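Local coordinates for protein putative oxidoreductase molybdopterin-binding subunit (Sulfolobus tokodaii, PDB 4ZOH) that probably serves as the large, molybdopterin-binding subunit of an oxidoreductase of the xanthine dehydrogenase and aldehyde oxidase family, holding a pterin cytosine dinucleotide and its molybdenum atom, at residues I220-E225 and I250-G255; A281-P286 and G296-T301; S300-L305 and I316-V321. One frame throughout, in Å; residues are numbered along the deposited sequence.

Interaction 1: residues I220-E225 and I250-G255; sequences IAHPEE and ISAGHG
His222 and Ala252 meet where the imidazole reaches across to a single methyl group: CE1 of His222 lies 3.7 Å from CB of Ala252, and the methyl approaches the ring obliquely. The example illustrates how a small buried contact can be made by groups whose polar ends are held by other partners. CG of His222 stands anti to its own carbonyl carbon (chi1 -75°), which sends the ring out from the start of the helix toward 250-255. There NE2 is hydrogen-bonded to the carbonyl oxygen of Ser217, while CG1 of Ile220 rests 3.7 Å above one ring face, offset toward the rim. The backbone of His222 is held as well. It occupies the N-cap position of helix 223-235, and its N donates to OE1 of Glu225 at 2.9 Å in a nearly straight bond (175°) that meets the oxygen on its anti side, somewhat out of the carboxylate plane.

Ala252, the first residue to leave helical geometry after helix 245-251, presents only its methyl. Next to it Ser251 turns OG toward Glu224, yet the 4.1 Å between Ser251 OG and Glu224 OE2 is too long for a hydrogen bond. Each oxygen is committed to other groups. The Glu224 chain bends at chi2 (92°), and OE2 forms salt bridges with Arg38 and Arg168; OG of Ser251 bonds to the carbonyl oxygen of Glu247 and weakly to Arg168. Arg168 therefore bridges the two sides, and the charges of the two arginines would be expected to favour an ionised Glu224.

The contact thus sets the beginning of helix 223-235 against the turn joining helix 245-251 to strand 254-266, with strand 32-38 supplying Arg38 and helix 288-304 lying against Ile220.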
ATOM      1  N   ILE A 220     -12.521 -20.605   7.470  1.00 19.38           N
ATOM      2  CA  ILE A 220     -11.658 -21.519   6.754  1.00 21.93           C
ATOM      3  C   ILE A 220     -10.848 -20.735   5.725  1.00 23.78           C
ATOM      4  O   ILE A 220     -11.231 -19.599   5.344  1.00 21.51           O
ATOM      5  CB  ILE A 220     -12.501 -22.626   6.045  1.00 21.35           C
ATOM      6  CG1 ILE A 220     -13.377 -22.078   4.892  1.00 18.94           C
ATOM      7  CG2 ILE A 220     -13.313 -23.371   7.103  1.00 20.61           C
ATOM      8  CD1 ILE A 220     -14.068 -23.184   4.098  1.00 21.42           C
ATOM      9  N   ALA A 221      -9.732 -21.323   5.289  1.00 22.47           N
ATOM     10  CA  ALA A 221      -9.082 -20.860   4.043  1.00 19.26           C
ATOM     11  C   ALA A 221      -9.816 -21.519   2.925  1.00 19.92           C
ATOM     12  O   ALA A 221      -9.989 -22.741   2.938  1.00 19.78           O
ATOM     13  CB  ALA A 221      -7.597 -21.256   4.009  1.00 18.80           C
ATOM     14  N   HIS A 222     -10.220 -20.726   1.969  1.00 17.10           N
ATOM     15  CA  HIS A 222     -10.902 -21.194   0.872  1.00 20.33           C
ATOM     16  C   HIS A 222      -9.995 -21.729  -0.240  1.00 21.68           C
ATOM     17  O   HIS A 222      -8.860 -21.308  -0.319  1.00 20.74           O
ATOM     18  CB  HIS A 222     -11.728 -20.047   0.324  1.00 19.94           C
ATOM     19  CG  HIS A 222     -12.919 -19.773   1.178  1.00 22.06           C
ATOM     20  ND1 HIS A 222     -14.149 -20.321   0.914  1.00 22.54           N
ATOM     21  CD2 HIS A 222     -13.050 -19.083   2.336  1.00 22.38           C
ATOM     22  CE1 HIS A 222     -15.019 -19.938   1.835  1.00 23.17           C
ATOM     23  NE2 HIS A 222     -14.370 -19.201   2.723  1.00 23.87           N
ATOM     24  N   PRO A 223     -10.539 -22.557  -1.147  1.00 20.84           N
ATOM     25  CA  PRO A 223      -9.622 -22.996  -2.250  1.00 23.48           C
ATOM     26  C   PRO A 223      -8.911 -21.836  -2.961  1.00 23.82           C
ATOM     27  O   PRO A 223      -7.696 -21.937  -3.210  1.00 23.36           O
ATOM     28  CB  PRO A 223     -10.548 -23.747  -3.232  1.00 21.54           C
ATOM     29  CG  PRO A 223     -11.764 -24.156  -2.412  1.00 23.64           C
ATOM     30  CD  PRO A 223     -11.938 -23.013  -1.379  1.00 20.95           C
ATOM     31  N   GLU A 224      -9.631 -20.737  -3.215  1.00 21.48           N
ATOM     32  CA  GLU A 224      -9.051 -19.580  -3.892  1.00 21.43           C
ATOM     33  C   GLU A 224      -7.894 -18.949  -3.100  1.00 23.04           C
ATOM     34  O   GLU A 224      -6.912 -18.448  -3.684  1.00 20.14           O
ATOM     35  CB  GLU A 224     -10.127 -18.514  -4.149  1.00 20.46           C
ATOM     36  CG  GLU A 224     -11.250 -18.940  -5.061  1.00 18.18           C
ATOM     37  CD  GLU A 224     -12.414 -19.514  -4.274  1.00 18.69           C
ATOM     38  OE1 GLU A 224     -12.187 -20.250  -3.356  1.00 17.53           O
ATOM     39  OE2 GLU A 224     -13.560 -19.249  -4.604  1.00 19.46           O
ATOM     40  N   GLU A 225      -7.981 -18.982  -1.778  1.00 20.22           N
ATOM     41  CA  GLU A 225      -6.908 -18.400  -1.016  1.00 21.40           C
ATOM     42  C   GLU A 225      -5.614 -19.233  -1.097  1.00 21.93           C
ATOM     43  O   GLU A 225      -4.523 -18.696  -1.275  1.00 19.04           O
ATOM     44  CB  GLU A 225      -7.321 -18.194   0.465  1.00 19.67           C
ATOM     45  CG  GLU A 225      -8.277 -16.988   0.728  1.00 20.59           C
ATOM     46  CD  GLU A 225      -8.888 -17.094   2.129  1.00 20.24           C
ATOM     47  OE1 GLU A 225      -9.764 -17.920   2.318  1.00 22.77           O
ATOM     48  OE2 GLU A 225      -8.515 -16.390   3.062  1.00 18.34           O
ATOM     49  N   ILE A 250     -22.498 -19.081  -5.113  1.00 24.26           N
ATOM     50  CA  ILE A 250     -22.335 -20.425  -5.614  1.00 25.06           C
ATOM     51  C   ILE A 250     -21.238 -21.225  -4.885  1.00 28.38           C
ATOM     52  O   ILE A 250     -21.276 -22.470  -4.810  1.00 28.94           O
ATOM     53  CB  ILE A 250     -22.173 -20.216  -7.117  1.00 26.42           C
ATOM     54  CG1 ILE A 250     -23.538 -20.272  -7.766  1.00 21.23           C
ATOM     55  CG2 ILE A 250     -21.058 -20.974  -7.764  1.00 25.99           C
ATOM     56  CD1 ILE A 250     -23.518 -19.620  -9.116  1.00 35.33           C
ATOM     57  N   SER A 251     -20.282 -20.523  -4.300  1.00 25.22           N
ATOM     58  CA  SER A 251     -19.113 -21.207  -3.741  1.00 22.38           C
ATOM     59  C   SER A 251     -18.867 -21.046  -2.263  1.00 22.69           C
ATOM     60  O   SER A 251     -17.947 -21.658  -1.707  1.00 21.73           O
ATOM     61  CB  SER A 251     -17.857 -20.767  -4.533  1.00 22.45           C
ATOM     62  OG  SER A 251     -17.688 -19.358  -4.524  1.00 23.39           O
ATOM     63  N   ALA A 252     -19.591 -20.164  -1.581  1.00 20.01           N
ATOM     64  CA  ALA A 252     -19.133 -19.901  -0.212  1.00 18.24           C
ATOM     65  C   ALA A 252     -20.272 -19.438   0.672  1.00 17.69           C
ATOM     66  O   ALA A 252     -21.285 -18.907   0.156  1.00 16.59           O
ATOM     67  CB  ALA A 252     -17.986 -18.923  -0.190  1.00 21.10           C
ATOM     68  N   GLY A 253     -20.068 -19.649   1.972  1.00 19.32           N
ATOM     69  CA  GLY A 253     -20.986 -19.297   3.040  1.00 22.25           C
ATOM     70  C   GLY A 253     -22.269 -20.122   3.166  1.00 26.24           C
ATOM     71  O   GLY A 253     -23.167 -19.693   3.899  1.00 24.68           O
ATOM     72  N   HIS A 254     -22.366 -21.298   2.511  1.00 24.00           N
ATOM     73  CA  HIS A 254     -23.498 -22.243   2.752  1.00 22.60           C
ATOM     74  C   HIS A 254     -23.433 -22.852   4.123  1.00 22.19           C
ATOM     75  O   HIS A 254     -22.378 -23.284   4.544  1.00 23.55           O
ATOM     76  CB  HIS A 254     -23.523 -23.370   1.715  1.00 22.21           C
ATOM     77  CG  HIS A 254     -23.718 -22.896   0.321  1.00 21.39           C
ATOM     78  ND1 HIS A 254     -24.466 -23.600  -0.606  1.00 22.62           N
ATOM     79  CD2 HIS A 254     -23.287 -21.774  -0.310  1.00 19.84           C
ATOM     80  CE1 HIS A 254     -24.486 -22.932  -1.751  1.00 23.75           C
ATOM     81  NE2 HIS A 254     -23.783 -21.812  -1.598  1.00 22.55           N
ATOM     82  N   GLY A 255     -24.551 -22.833   4.860  1.00 19.60           N
ATOM     83  CA  GLY A 255     -24.535 -23.376   6.229  1.00 19.03           C
ATOM     84  C   GLY A 255     -25.854 -24.027   6.553  1.00 18.55           C
ATOM     85  O   GLY A 255     -26.733 -24.082   5.693  1.00 17.99           O
TER

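Interaction 2: residues A281-P286 and G296-T301; sequences ANLGAP and GNVKST
Ala281 and Val298 press together at a distance below normal van der Waals separation, with CB of Ala281 only 3.4 Å from CG2 of Val298. Such a pair shows how a helix can approach a strand closely where the strand offers just a methyl group. Both residues aim their side chains into the interface, and their CA atoms are 6.7 Å apart. In Val298, CG1 is anti to the backbone N (chi1 173°) and CG2 anti to the carbonyl carbon; it is CG2 that meets the strand.

Packing slackens at Leu283, the loose edge of a contact that is itself buried. Its side chain starts off to one side, but the extended chain brings CD2 back to 4.5 Å from the same CG2 of Val298, a marginal apolar approach. Around Leu283 the chain bends away from the helix: OD1 of Asn282, the residue before it, accepts from N of Gly284 at 2.8 Å, forming an Asx turn, and takes a further hydrogen bond from Thr323. Solvent is reached away from the contact, at Gly296 and in part at Lys299, which take no part in it.

The strand end belongs to 272-282 and the helical turn to 288-304, the first two members of a beta-alpha-beta unit. Strand 254-266 flanks them through Lys258, which touches Ala281, Val298 and Thr301, while Tyr130 of strand 129-138 packs on Leu283.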
ATOM      1  N   ALA A 281     -27.060 -34.551   8.375  1.00 24.78           N
ATOM      2  CA  ALA A 281     -26.407 -33.258   8.025  1.00 24.88           C
ATOM      3  C   ALA A 281     -25.713 -33.321   6.681  1.00 27.68           C
ATOM      4  O   ALA A 281     -25.078 -34.327   6.358  1.00 29.46           O
ATOM      5  CB  ALA A 281     -25.447 -32.850   9.116  1.00 26.41           C
ATOM      6  N   ASN A 282     -25.953 -32.319   5.829  1.00 26.47           N
ATOM      7  CA  ASN A 282     -25.403 -32.273   4.496  1.00 26.31           C
ATOM      8  C   ASN A 282     -24.053 -31.480   4.452  1.00 29.64           C
ATOM      9  O   ASN A 282     -24.044 -30.241   4.554  1.00 25.32           O
ATOM     10  CB  ASN A 282     -26.443 -31.704   3.545  1.00 23.78           C
ATOM     11  CG  ASN A 282     -26.024 -31.815   2.105  1.00 23.11           C
ATOM     12  OD1 ASN A 282     -24.865 -31.978   1.843  1.00 24.84           O
ATOM     13  ND2 ASN A 282     -26.950 -31.639   1.176  1.00 24.43           N
ATOM     14  N   LEU A 283     -22.931 -32.194   4.382  1.00 23.64           N
ATOM     15  CA  LEU A 283     -21.623 -31.536   4.224  1.00 22.52           C
ATOM     16  C   LEU A 283     -21.304 -30.970   2.876  1.00 21.97           C
ATOM     17  O   LEU A 283     -20.306 -30.228   2.744  1.00 24.70           O
ATOM     18  CB  LEU A 283     -20.512 -32.455   4.605  1.00 23.41           C
ATOM     19  CG  LEU A 283     -20.510 -32.947   6.030  1.00 24.89           C
ATOM     20  CD1 LEU A 283     -19.294 -33.823   6.277  1.00 23.59           C
ATOM     21  CD2 LEU A 283     -20.591 -31.844   7.084  1.00 23.41           C
ATOM     22  N   GLY A 284     -22.125 -31.285   1.871  1.00 21.73           N
ATOM     23  CA  GLY A 284     -21.787 -30.992   0.463  1.00 26.03           C
ATOM     24  C   GLY A 284     -20.426 -31.676   0.114  1.00 29.65           C
ATOM     25  O   GLY A 284     -20.067 -32.653   0.731  1.00 28.05           O
ATOM     26  N   ALA A 285     -19.664 -31.145  -0.847  1.00 32.32           N
ATOM     27  CA  ALA A 285     -18.467 -31.861  -1.430  1.00 28.62           C
ATOM     28  C   ALA A 285     -17.292 -32.042  -0.481  1.00 28.75           C
ATOM     29  O   ALA A 285     -17.161 -31.317   0.532  1.00 30.22           O
ATOM     30  CB  ALA A 285     -18.027 -31.215  -2.752  1.00 28.52           C
ATOM     31  N   PRO A 286     -16.463 -33.084  -0.717  1.00 29.70           N
ATOM     32  CA  PRO A 286     -15.391 -33.243   0.258  1.00 31.10           C
ATOM     33  C   PRO A 286     -14.259 -32.167   0.098  1.00 34.94           C
ATOM     34  O   PRO A 286     -13.318 -32.417  -0.567  1.00 44.78           O
ATOM     35  CB  PRO A 286     -14.838 -34.661  -0.024  1.00 32.77           C
ATOM     36  CG  PRO A 286     -15.360 -35.018  -1.397  1.00 31.42           C
ATOM     37  CD  PRO A 286     -16.499 -34.142  -1.750  1.00 27.84           C
ATOM     38  N   GLY A 296     -17.558 -30.606  12.977  1.00 26.17           N
ATOM     39  CA  GLY A 296     -17.589 -30.205  14.405  1.00 24.86           C
ATOM     40  C   GLY A 296     -18.970 -29.607  14.774  1.00 29.60           C
ATOM     41  O   GLY A 296     -19.482 -29.802  15.906  1.00 31.60           O
ATOM     42  N   ASN A 297     -19.547 -28.878  13.815  1.00 25.35           N
ATOM     43  CA  ASN A 297     -20.899 -28.251  13.964  1.00 29.12           C
ATOM     44  C   ASN A 297     -22.053 -29.289  14.080  1.00 28.73           C
ATOM     45  O   ASN A 297     -23.021 -29.067  14.833  1.00 28.71           O
ATOM     46  CB  ASN A 297     -21.175 -27.294  12.789  1.00 20.11           C
ATOM     47  CG  ASN A 297     -20.256 -26.089  12.810  1.00 18.50           C
ATOM     48  OD1 ASN A 297     -19.545 -25.872  13.767  1.00 19.51           O
ATOM     49  ND2 ASN A 297     -20.306 -25.284  11.787  1.00 17.50           N
ATOM     50  N   VAL A 298     -21.910 -30.423  13.359  1.00 25.06           N
ATOM     51  CA  VAL A 298     -22.876 -31.529  13.477  1.00 22.99           C
ATOM     52  C   VAL A 298     -23.031 -32.019  14.906  1.00 21.30           C
ATOM     53  O   VAL A 298     -24.166 -32.248  15.409  1.00 26.24           O
ATOM     54  CB  VAL A 298     -22.570 -32.681  12.461  1.00 24.31           C
ATOM     55  CG1 VAL A 298     -23.483 -33.872  12.724  1.00 23.31           C
ATOM     56  CG2 VAL A 298     -22.736 -32.172  11.025  1.00 21.14           C
ATOM     57  N   LYS A 299     -21.913 -32.130  15.557  1.00 18.36           N
ATOM     58  CA  LYS A 299     -21.834 -32.497  16.916  1.00 24.86           C
ATOM     59  C   LYS A 299     -22.498 -31.484  17.838  1.00 27.76           C
ATOM     60  O   LYS A 299     -23.182 -31.896  18.787  1.00 22.88           O
ATOM     61  CB  LYS A 299     -20.392 -32.709  17.303  1.00 24.09           C
ATOM     62  CG  LYS A 299     -19.821 -33.880  16.477  1.00 29.01           C
ATOM     63  CD  LYS A 299     -18.382 -34.115  16.864  1.00 32.33           C
ATOM     64  CE  LYS A 299     -17.655 -34.937  15.829  1.00 32.87           C
ATOM     65  NZ  LYS A 299     -16.352 -35.187  16.528  1.00 40.35           N
ATOM     66  N   SER A 300     -22.336 -30.191  17.510  1.00 26.90           N
ATOM     67  CA  SER A 300     -22.978 -29.119  18.293  1.00 24.24           C
ATOM     68  C   SER A 300     -24.489 -29.262  18.205  1.00 22.70           C
ATOM     69  O   SER A 300     -25.164 -29.190  19.247  1.00 24.04           O
ATOM     70  CB  SER A 300     -22.533 -27.761  17.747  1.00 22.98           C
ATOM     71  OG  SER A 300     -21.187 -27.597  18.074  1.00 22.72           O
ATOM     72  N   THR A 301     -25.003 -29.538  16.991  1.00 21.08           N
ATOM     73  CA  THR A 301     -26.413 -29.731  16.814  1.00 22.33           C
ATOM     74  C   THR A 301     -26.964 -30.874  17.716  1.00 29.10           C
ATOM     75  O   THR A 301     -27.940 -30.656  18.477  1.00 27.57           O
ATOM     76  CB  THR A 301     -26.715 -30.096  15.389  1.00 21.89           C
ATOM     77  OG1 THR A 301     -26.208 -29.079  14.528  1.00 20.53           O
ATOM     78  CG2 THR A 301     -28.226 -30.303  15.167  1.00 18.61           C
TER

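Interaction 3: residues S300-L305 and I316-V321; sequences STVRML and IDAYAV
Val302 drops its two methyls onto different residues of the strand, and this forked fit gives the contact its shape. CG2 meets CB of Ala318 at 3.7 Å, while CG1 lies against the branch point of Ile316, 3.9 Å from its CB and 4.0 Å from its CG2. With CG1 anti to the backbone N (chi1 -166°), the valine spreads its branches over two residues that project from the same strand face. The small Ala318 makes a low spot beside the bulkier Ile316, and one arm of the valine settles there; the other slides past Ile316, the two side chains running in opposite directions.

Leu305 completes the fit from the end of the helical segment. It meets Ile316 tip to tip, with CD1 3.8 Å from CG1 of Ile316 and 3.9 Å from its CD1. Ile316 is therefore the bump received between Val302 and Leu305. Its CB and CG2 meet the valine and its longer branch the leucine, though CG2 also comes within 4.2 Å of Leu305 CD1. The isoleucine's chi1 of -55° places CG1 anti to the carbonyl carbon, turned toward the leucine. No polar bond crosses the interface; the polar Asp317 points away and uses OD1 to accept a hydrogen bond from His132.

Leu279 and Trp135 from the two adjoining strands help enclose Val302, and Phe342 of helix 336-353 touches Leu305. As a worked case of apolar helix-on-sheet packing, the arrangement is what is expected of a beta-alpha-beta crossover: helix 288-304 packs on one face of the sheet, running back roughly antiparallel to the strands, before the chain enters strand 313-321, parallel to strand 272-282.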
ATOM      1  N   SER A 300     -22.336 -30.191  17.510  1.00 26.90           N
ATOM      2  CA  SER A 300     -22.978 -29.119  18.293  1.00 24.24           C
ATOM      3  C   SER A 300     -24.489 -29.262  18.205  1.00 22.70           C
ATOM      4  O   SER A 300     -25.164 -29.190  19.247  1.00 24.04           O
ATOM      5  CB  SER A 300     -22.533 -27.761  17.747  1.00 22.98           C
ATOM      6  OG  SER A 300     -21.187 -27.597  18.074  1.00 22.72           O
ATOM      7  N   THR A 301     -25.003 -29.538  16.991  1.00 21.08           N
ATOM      8  CA  THR A 301     -26.413 -29.731  16.814  1.00 22.33           C
ATOM      9  C   THR A 301     -26.964 -30.874  17.716  1.00 29.10           C
ATOM     10  O   THR A 301     -27.940 -30.656  18.477  1.00 27.57           O
ATOM     11  CB  THR A 301     -26.715 -30.096  15.389  1.00 21.89           C
ATOM     12  OG1 THR A 301     -26.208 -29.079  14.528  1.00 20.53           O
ATOM     13  CG2 THR A 301     -28.226 -30.303  15.167  1.00 18.61           C
ATOM     14  N   VAL A 302     -26.327 -32.062  17.663  1.00 25.88           N
ATOM     15  CA  VAL A 302     -26.786 -33.199  18.484  1.00 25.35           C
ATOM     16  C   VAL A 302     -26.656 -32.843  19.949  1.00 23.39           C
ATOM     17  O   VAL A 302     -27.598 -33.014  20.715  1.00 25.56           O
ATOM     18  CB  VAL A 302     -26.058 -34.569  18.237  1.00 25.48           C
ATOM     19  CG1 VAL A 302     -26.871 -35.719  18.891  1.00 24.45           C
ATOM     20  CG2 VAL A 302     -25.958 -34.875  16.762  1.00 25.32           C
ATOM     21  N   ARG A 303     -25.517 -32.325  20.356  1.00 25.56           N
ATOM     22  CA  ARG A 303     -25.327 -32.190  21.769  1.00 27.47           C
ATOM     23  C   ARG A 303     -26.264 -31.142  22.420  1.00 29.70           C
ATOM     24  O   ARG A 303     -26.370 -31.087  23.638  1.00 32.26           O
ATOM     25  CB  ARG A 303     -23.858 -31.991  22.113  1.00 31.71           C
ATOM     26  CG  ARG A 303     -23.284 -30.599  21.892  1.00 34.48           C
ATOM     27  CD  ARG A 303     -21.779 -30.774  21.568  1.00 32.09           C
ATOM     28  NE  ARG A 303     -21.105 -31.075  22.821  1.00 30.15           N
ATOM     29  CZ  ARG A 303     -20.432 -30.214  23.572  1.00 32.10           C
ATOM     30  NH1 ARG A 303     -20.234 -28.945  23.176  1.00 35.48           N
ATOM     31  NH2 ARG A 303     -19.900 -30.642  24.713  1.00 34.25           N
ATOM     32  N   MET A 304     -26.927 -30.312  21.617  1.00 28.33           N
ATOM     33  CA  MET A 304     -27.750 -29.230  22.192  1.00 30.32           C
ATOM     34  C   MET A 304     -29.236 -29.544  22.130  1.00 28.33           C
ATOM     35  O   MET A 304     -30.021 -28.790  22.701  1.00 27.99           O
ATOM     36  CB  MET A 304     -27.496 -27.837  21.534  1.00 27.55           C
ATOM     37  CG  MET A 304     -26.053 -27.385  21.646  1.00 24.92           C
ATOM     38  SD  MET A 304     -25.422 -27.160  23.299  1.00 34.71           S
ATOM     39  CE  MET A 304     -26.524 -25.829  23.754  1.00 27.39           C
ATOM     40  N   LEU A 305     -29.612 -30.589  21.391  1.00 28.97           N
ATOM     41  CA  LEU A 305     -30.976 -31.182  21.409  1.00 32.11           C
ATOM     42  C   LEU A 305     -31.683 -31.315  22.776  1.00 30.22           C
ATOM     43  O   LEU A 305     -32.868 -31.193  22.821  1.00 29.73           O
ATOM     44  CB  LEU A 305     -30.962 -32.574  20.780  1.00 31.21           C
ATOM     45  CG  LEU A 305     -30.948 -32.619  19.255  1.00 33.23           C
ATOM     46  CD1 LEU A 305     -30.833 -34.051  18.731  1.00 34.01           C
ATOM     47  CD2 LEU A 305     -32.164 -31.961  18.672  1.00 33.01           C
ATOM     48  N   ILE A 316     -29.866 -40.588  19.580  1.00 25.69           N
ATOM     49  CA  ILE A 316     -29.900 -39.911  18.237  1.00 26.96           C
ATOM     50  C   ILE A 316     -28.819 -40.453  17.331  1.00 26.67           C
ATOM     51  O   ILE A 316     -27.661 -40.498  17.677  1.00 25.94           O
ATOM     52  CB  ILE A 316     -29.698 -38.356  18.344  1.00 25.65           C
ATOM     53  CG1 ILE A 316     -30.762 -37.769  19.325  1.00 24.48           C
ATOM     54  CG2 ILE A 316     -29.780 -37.691  16.951  1.00 25.29           C
ATOM     55  CD1 ILE A 316     -32.163 -37.685  18.749  1.00 24.05           C
ATOM     56  N   ASP A 317     -29.221 -40.846  16.156  1.00 28.07           N
ATOM     57  CA  ASP A 317     -28.313 -41.476  15.248  1.00 29.37           C
ATOM     58  C   ASP A 317     -27.873 -40.331  14.319  1.00 29.99           C
ATOM     59  O   ASP A 317     -28.684 -39.846  13.512  1.00 31.39           O
ATOM     60  CB  ASP A 317     -29.035 -42.631  14.491  1.00 26.40           C
ATOM     61  CG  ASP A 317     -28.068 -43.464  13.574  1.00 29.34           C
ATOM     62  OD1 ASP A 317     -26.889 -43.585  13.912  1.00 26.30           O
ATOM     63  OD2 ASP A 317     -28.512 -44.018  12.536  1.00 34.88           O
ATOM     64  N   ALA A 318     -26.623 -39.853  14.495  1.00 30.12           N
ATOM     65  CA  ALA A 318     -26.076 -38.690  13.671  1.00 29.67           C
ATOM     66  C   ALA A 318     -25.246 -39.055  12.420  1.00 29.00           C
ATOM     67  O   ALA A 318     -24.222 -39.726  12.527  1.00 32.75           O
ATOM     68  CB  ALA A 318     -25.287 -37.720  14.561  1.00 30.39           C
ATOM     69  N   TYR A 319     -25.699 -38.604  11.267  1.00 30.05           N
ATOM     70  CA  TYR A 319     -24.962 -38.655  10.009  1.00 31.00           C
ATOM     71  C   TYR A 319     -24.490 -37.273   9.480  1.00 32.00           C
ATOM     72  O   TYR A 319     -25.277 -36.309   9.472  1.00 29.53           O
ATOM     73  CB  TYR A 319     -25.849 -39.222   8.910  1.00 31.18           C
ATOM     74  CG  TYR A 319     -26.174 -40.673   9.069  1.00 37.85           C
ATOM     75  CD1 TYR A 319     -27.265 -41.064   9.904  1.00 35.78           C
ATOM     76  CD2 TYR A 319     -25.424 -41.678   8.399  1.00 36.59           C
ATOM     77  CE1 TYR A 319     -27.588 -42.392  10.076  1.00 41.50           C
ATOM     78  CE2 TYR A 319     -25.760 -43.043   8.553  1.00 41.68           C
ATOM     79  CZ  TYR A 319     -26.830 -43.373   9.396  1.00 43.89           C
ATOM     80  OH  TYR A 319     -27.232 -44.638   9.605  1.00 52.62           O
ATOM     81  N   ALA A 320     -23.218 -37.192   9.044  1.00 26.76           N
ATOM     82  CA  ALA A 320     -22.740 -36.093   8.230  1.00 24.93           C
ATOM     83  C   ALA A 320     -22.314 -36.708   6.901  1.00 26.85           C
ATOM     84  O   ALA A 320     -21.351 -37.477   6.826  1.00 26.32           O
ATOM     85  CB  ALA A 320     -21.592 -35.340   8.950  1.00 24.26           C
ATOM     86  N   VAL A 321     -22.993 -36.314   5.842  1.00 24.36           N
ATOM     87  CA  VAL A 321     -22.884 -36.953   4.579  1.00 24.53           C
ATOM     88  C   VAL A 321     -22.473 -35.978   3.511  1.00 29.31           C
ATOM     89  O   VAL A 321     -23.071 -34.925   3.478  1.00 28.33           O
ATOM     90  CB  VAL A 321     -24.275 -37.493   4.137  1.00 24.36           C
ATOM     91  CG1 VAL A 321     -24.117 -38.606   3.086  1.00 24.70           C
ATOM     92  CG2 VAL A 321     -24.994 -38.096   5.326  1.00 21.64           C
TER

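Along the chain interaction 1 closes before interaction 2 opens, and interaction 3 begins on the helical turn where interaction 2 ends, with Ser300 and Thr301 common to both. Interactions 2 and 3, their centres 9 Å apart, pack helix 288-304 on neighbouring parallel strands, 272-282 and 313-321, joined by probable hydrogen bonds, among them Ala281 N to Tyr319 O (2.7 Å). Interaction 1, its centre 15 Å from that of interaction 2 and 23 Å from that of interaction 3, sits at the turn leading into strand 254-266 of the same five-stranded sheet. All lie within a molybdopterin cofactor-binding domain, and the side chain of His222 in interaction 1 is about 12 Å from the molybdenum.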